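Local coordinates for protein acyl-CoA dehydrogenase (PDB 2Z1Q) that probably catalyses the FAD-dependent oxidation of saturated acyl-CoA thioesters to 2,3-dehydroacyl-CoA, passing the electrons to an acceptor, at residues B[296-301]-B[566-571]. Residues are numbered along the deposited sequence; the frame is centred on the assembly and turned at random.
With FAD (flavin-adenine dinucleotide), chain C.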
loop_
_atom_site.group_PDB
_atom_site.type_symbol
_atom_site.label_atom_id
_atom_site.label_comp_id
_atom_site.label_asym_id
_atom_site.label_seq_id
_atom_site.Cartn_x
_atom_site.Cartn_y
_atom_site.Cartn_z
ATOM N N ILE B 296 -16.706 11.755 -10.901
ATOM C CA ILE B 296 -16.450 11.133 -9.607
ATOM C C ILE B 296 -15.810 12.103 -8.630
ATOM O O ILE B 296 -15.932 11.952 -7.411
ATOM C CB ILE B 296 -15.588 9.851 -9.766
ATOM C CG1 ILE B 296 -14.247 10.149 -10.448
ATOM C CG2 ILE B 296 -16.357 8.855 -10.595
ATOM C CD1 ILE B 296 -13.368 8.903 -10.627
ATOM N N GLY B 297 -15.155 13.117 -9.180
ATOM C CA GLY B 297 -14.514 14.131 -8.370
ATOM C C GLY B 297 -15.530 14.920 -7.557
ATOM O O GLY B 297 -15.143 15.705 -6.691
ATOM N N ARG B 298 -16.821 14.721 -7.829
ATOM C CA ARG B 298 -17.866 15.423 -7.088
ATOM C C ARG B 298 -18.367 14.607 -5.896
ATOM O O ARG B 298 -19.093 15.123 -5.041
ATOM C CB ARG B 298 -19.051 15.760 -8.005
ATOM C CG ARG B 298 -18.759 16.835 -9.038
ATOM C CD ARG B 298 -18.331 18.131 -8.379
ATOM N NE ARG B 298 -18.093 19.190 -9.356
ATOM C CZ ARG B 298 -17.073 19.223 -10.214
ATOM N NH1 ARG B 298 -16.961 20.239 -11.060
ATOM N NH2 ARG B 298 -16.164 18.253 -10.223
ATOM N N PHE B 299 -17.985 13.334 -5.845
ATOM C CA PHE B 299 -18.411 12.492 -4.739
ATOM C C PHE B 299 -17.550 12.751 -3.515
ATOM O O PHE B 299 -16.340 13.001 -3.630
ATOM C CB PHE B 299 -18.333 11.017 -5.124
ATOM C CG PHE B 299 -19.277 10.633 -6.223
ATOM C CD1 PHE B 299 -18.808 10.006 -7.371
ATOM C CD2 PHE B 299 -20.640 10.898 -6.114
ATOM C CE1 PHE B 299 -19.678 9.646 -8.395
ATOM C CE2 PHE B 299 -21.519 10.541 -7.137
ATOM C CZ PHE B 299 -21.034 9.918 -8.277
ATOM N N GLY B 300 -18.184 12.682 -2.349
ATOM C CA GLY B 300 -17.473 12.924 -1.111
ATOM C C GLY B 300 -16.206 12.110 -0.892
ATOM O O GLY B 300 -15.160 12.678 -0.623
ATOM N N LEU B 301 -16.289 10.784 -1.018
ATOM C CA LEU B 301 -15.124 9.915 -0.790
ATOM C C LEU B 301 -13.934 10.199 -1.706
ATOM O O LEU B 301 -12.782 10.055 -1.288
ATOM C CB LEU B 301 -15.533 8.444 -0.886
ATOM C CG LEU B 301 -16.550 7.993 0.169
ATOM C CD1 LEU B 301 -16.937 6.547 -0.053
ATOM C CD2 LEU B 301 -15.965 8.174 1.557
ATOM N N ALA B 566 -9.905 22.743 -4.884
ATOM C CA ALA B 566 -8.709 23.414 -5.385
ATOM C C ALA B 566 -7.884 22.473 -6.270
ATOM O O ALA B 566 -7.284 22.901 -7.259
ATOM C CB ALA B 566 -7.860 23.907 -4.223
ATOM N N VAL B 567 -7.852 21.193 -5.897
ATOM C CA VAL B 567 -7.107 20.193 -6.651
ATOM C C VAL B 567 -7.745 20.037 -8.024
ATOM O O VAL B 567 -7.062 20.112 -9.046
ATOM C CB VAL B 567 -7.087 18.821 -5.905
ATOM C CG1 VAL B 567 -6.554 17.717 -6.821
ATOM C CG2 VAL B 567 -6.200 18.921 -4.671
ATOM N N LEU B 568 -9.058 19.830 -8.048
ATOM C CA LEU B 568 -9.770 19.667 -9.307
ATOM C C LEU B 568 -9.673 20.935 -10.136
ATOM O O LEU B 568 -9.662 20.881 -11.364
ATOM C CB LEU B 568 -11.235 19.314 -9.052
ATOM C CG LEU B 568 -11.492 17.944 -8.410
ATOM C CD1 LEU B 568 -12.957 17.784 -8.046
ATOM C CD2 LEU B 568 -11.070 16.852 -9.377
ATOM N N GLU B 569 -9.598 22.078 -9.461
ATOM C CA GLU B 569 -9.496 23.353 -10.151
ATOM C C GLU B 569 -8.127 23.515 -10.799
ATOM O O GLU B 569 -8.023 23.965 -11.941
ATOM C CB GLU B 569 -9.741 24.512 -9.177
ATOM C CG GLU B 569 -9.265 25.857 -9.702
ATOM C CD GLU B 569 -10.002 26.280 -10.957
ATOM O OE1 GLU B 569 -9.442 27.087 -11.731
ATOM O OE2 GLU B 569 -11.145 25.811 -11.163
ATOM N N ALA B 570 -7.082 23.149 -10.063
ATOM C CA ALA B 570 -5.721 23.264 -10.566
ATOM C C ALA B 570 -5.299 22.038 -11.368
ATOM O O ALA B 570 -4.252 22.044 -12.014
ATOM C CB ALA B 570 -4.757 23.479 -9.408
ATOM N N GLY B 571 -6.113 20.991 -11.325
ATOM C CA GLY B 571 -5.789 19.774 -12.049
ATOM C C GLY B 571 -4.609 19.054 -11.430
ATOM O O GLY B 571 -3.844 18.384 -12.124
HETATM P PA FAD C . -14.062 3.994 -12.015
HETATM O O1A FAD C . -12.888 3.162 -12.120
HETATM O O2A FAD C . -15.152 4.124 -13.182
HETATM O O5B FAD C . -14.536 4.356 -10.555
HETATM C C5B FAD C . -13.713 5.368 -9.995
HETATM C C4B FAD C . -14.448 5.667 -8.735
HETATM O O4B FAD C . -15.409 4.852 -8.153
HETATM C C3B FAD C . -13.767 6.509 -7.570
HETATM O O3B FAD C . -13.818 7.910 -7.876
HETATM C C2B FAD C . -14.769 5.997 -6.465
HETATM O O2B FAD C . -14.933 6.866 -5.328
HETATM C C1B FAD C . -15.852 5.968 -7.476
HETATM N N9A FAD C . -17.255 6.010 -7.117
HETATM C C8A FAD C . -18.215 5.505 -7.955
HETATM N N7A FAD C . -19.384 5.684 -7.471
HETATM C C5A FAD C . -19.280 6.291 -6.271
HETATM C C6A FAD C . -20.202 6.720 -5.280
HETATM N N6A FAD C . -21.550 6.516 -5.475
HETATM N N1A FAD C . -19.714 7.316 -4.151
HETATM C C2A FAD C . -18.412 7.530 -3.975
HETATM N N3A FAD C . -17.529 7.150 -4.883
HETATM C C4A FAD C . -17.894 6.520 -6.036
HETATM N N1 FAD C . -16.340 -7.113 -14.550
HETATM C C2 FAD C . -17.248 -8.042 -14.864
HETATM O O2 FAD C . -18.378 -7.670 -15.164
HETATM N N3 FAD C . -16.969 -9.379 -14.882
HETATM C C4 FAD C . -15.714 -9.867 -14.577
HETATM O O4 FAD C . -15.465 -11.056 -14.603
HETATM C C4X FAD C . -14.662 -8.891 -14.245
HETATM N N5 FAD C . -13.401 -9.238 -13.967
HETATM C C5X FAD C . -12.439 -8.311 -13.719
HETATM C C6 FAD C . -11.065 -8.701 -13.480
HETATM C C7 FAD C . -10.089 -7.718 -13.266
HETATM C C7M FAD C . -8.654 -8.151 -13.056
HETATM C C8 FAD C . -10.437 -6.330 -13.243
HETATM C C8M FAD C . -9.399 -5.251 -13.019
HETATM C C9 FAD C . -11.752 -5.938 -13.455
HETATM C C9A FAD C . -12.781 -6.915 -13.685
HETATM N N10 FAD C . -14.110 -6.504 -13.956
HETATM C C10 FAD C . -15.071 -7.433 -14.239
HETATM C "C1'" FAD C . -14.360 -5.076 -13.933
HETATM C "C2'" FAD C . -15.002 -4.505 -12.665
HETATM O "O2'" FAD C . -16.343 -4.973 -12.491
HETATM C "C3'" FAD C . -14.951 -3.055 -12.949
HETATM O "O3'" FAD C . -13.551 -2.687 -13.087
HETATM C "C4'" FAD C . -15.519 -2.179 -11.874
HETATM O "O4'" FAD C . -16.910 -2.433 -11.644
HETATM C "C5'" FAD C . -15.221 -0.840 -12.460
HETATM O "O5'" FAD C . -15.538 0.219 -11.693
HETATM P P FAD C . -14.823 1.373 -12.557
HETATM O O1P FAD C . -13.418 0.986 -12.801
HETATM O O2P FAD C . -15.590 1.552 -13.988
HETATM O O3P FAD C . -14.933 2.673 -11.571
#
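Gly297 and Leu568 mark the closest backbone approach, CA to CA 7.4 Å, where the 3-10 turn 296-298 meets the last turns of helix 556-570. The meeting is carried by one methyl: Leu568 CD1 lies 3.3 Å from Gly297 O, a van der Waals contact, with no hydrogen bond joining the two segments. That carbonyl has its polar partner in Gln303, whose NE2 hydrogen-bonds it. A CB on Gly297 would point at Leu568 and come within 3.1 Å of its CD1, so the lack of a side chain probably permits this close approach. Arg298 covers the solvent side: its chain is bent by the rotation about CB-CG (chi2 -59°), and NH2 ends 3.9 Å from Leu568 CD1, the methyl sitting oblique to the guanidinium.

The turn's other side serves the cofactor. The Ile296 side chain lies against the ribose oxygen FAD O3B, and the adenine covers one face of the Phe299 ring, with FAD C6A over its middle, 4.0 Å above the plane. Replacing Phe299 by an alanine would probably take away the ring face against the adenine and leave the base freer to shift. Phe299 N bonds Ile296 O at 2.9 Å, closing the 3-10 turn, and Phe299 then takes the N-cap position of helix 300-331. The arrangement thus joins the C-terminal helix 556-570 to the FAD site of the acyl-CoA dehydrogenase fold, to which the second subunit contributes, its Gln476 packing on Phe299.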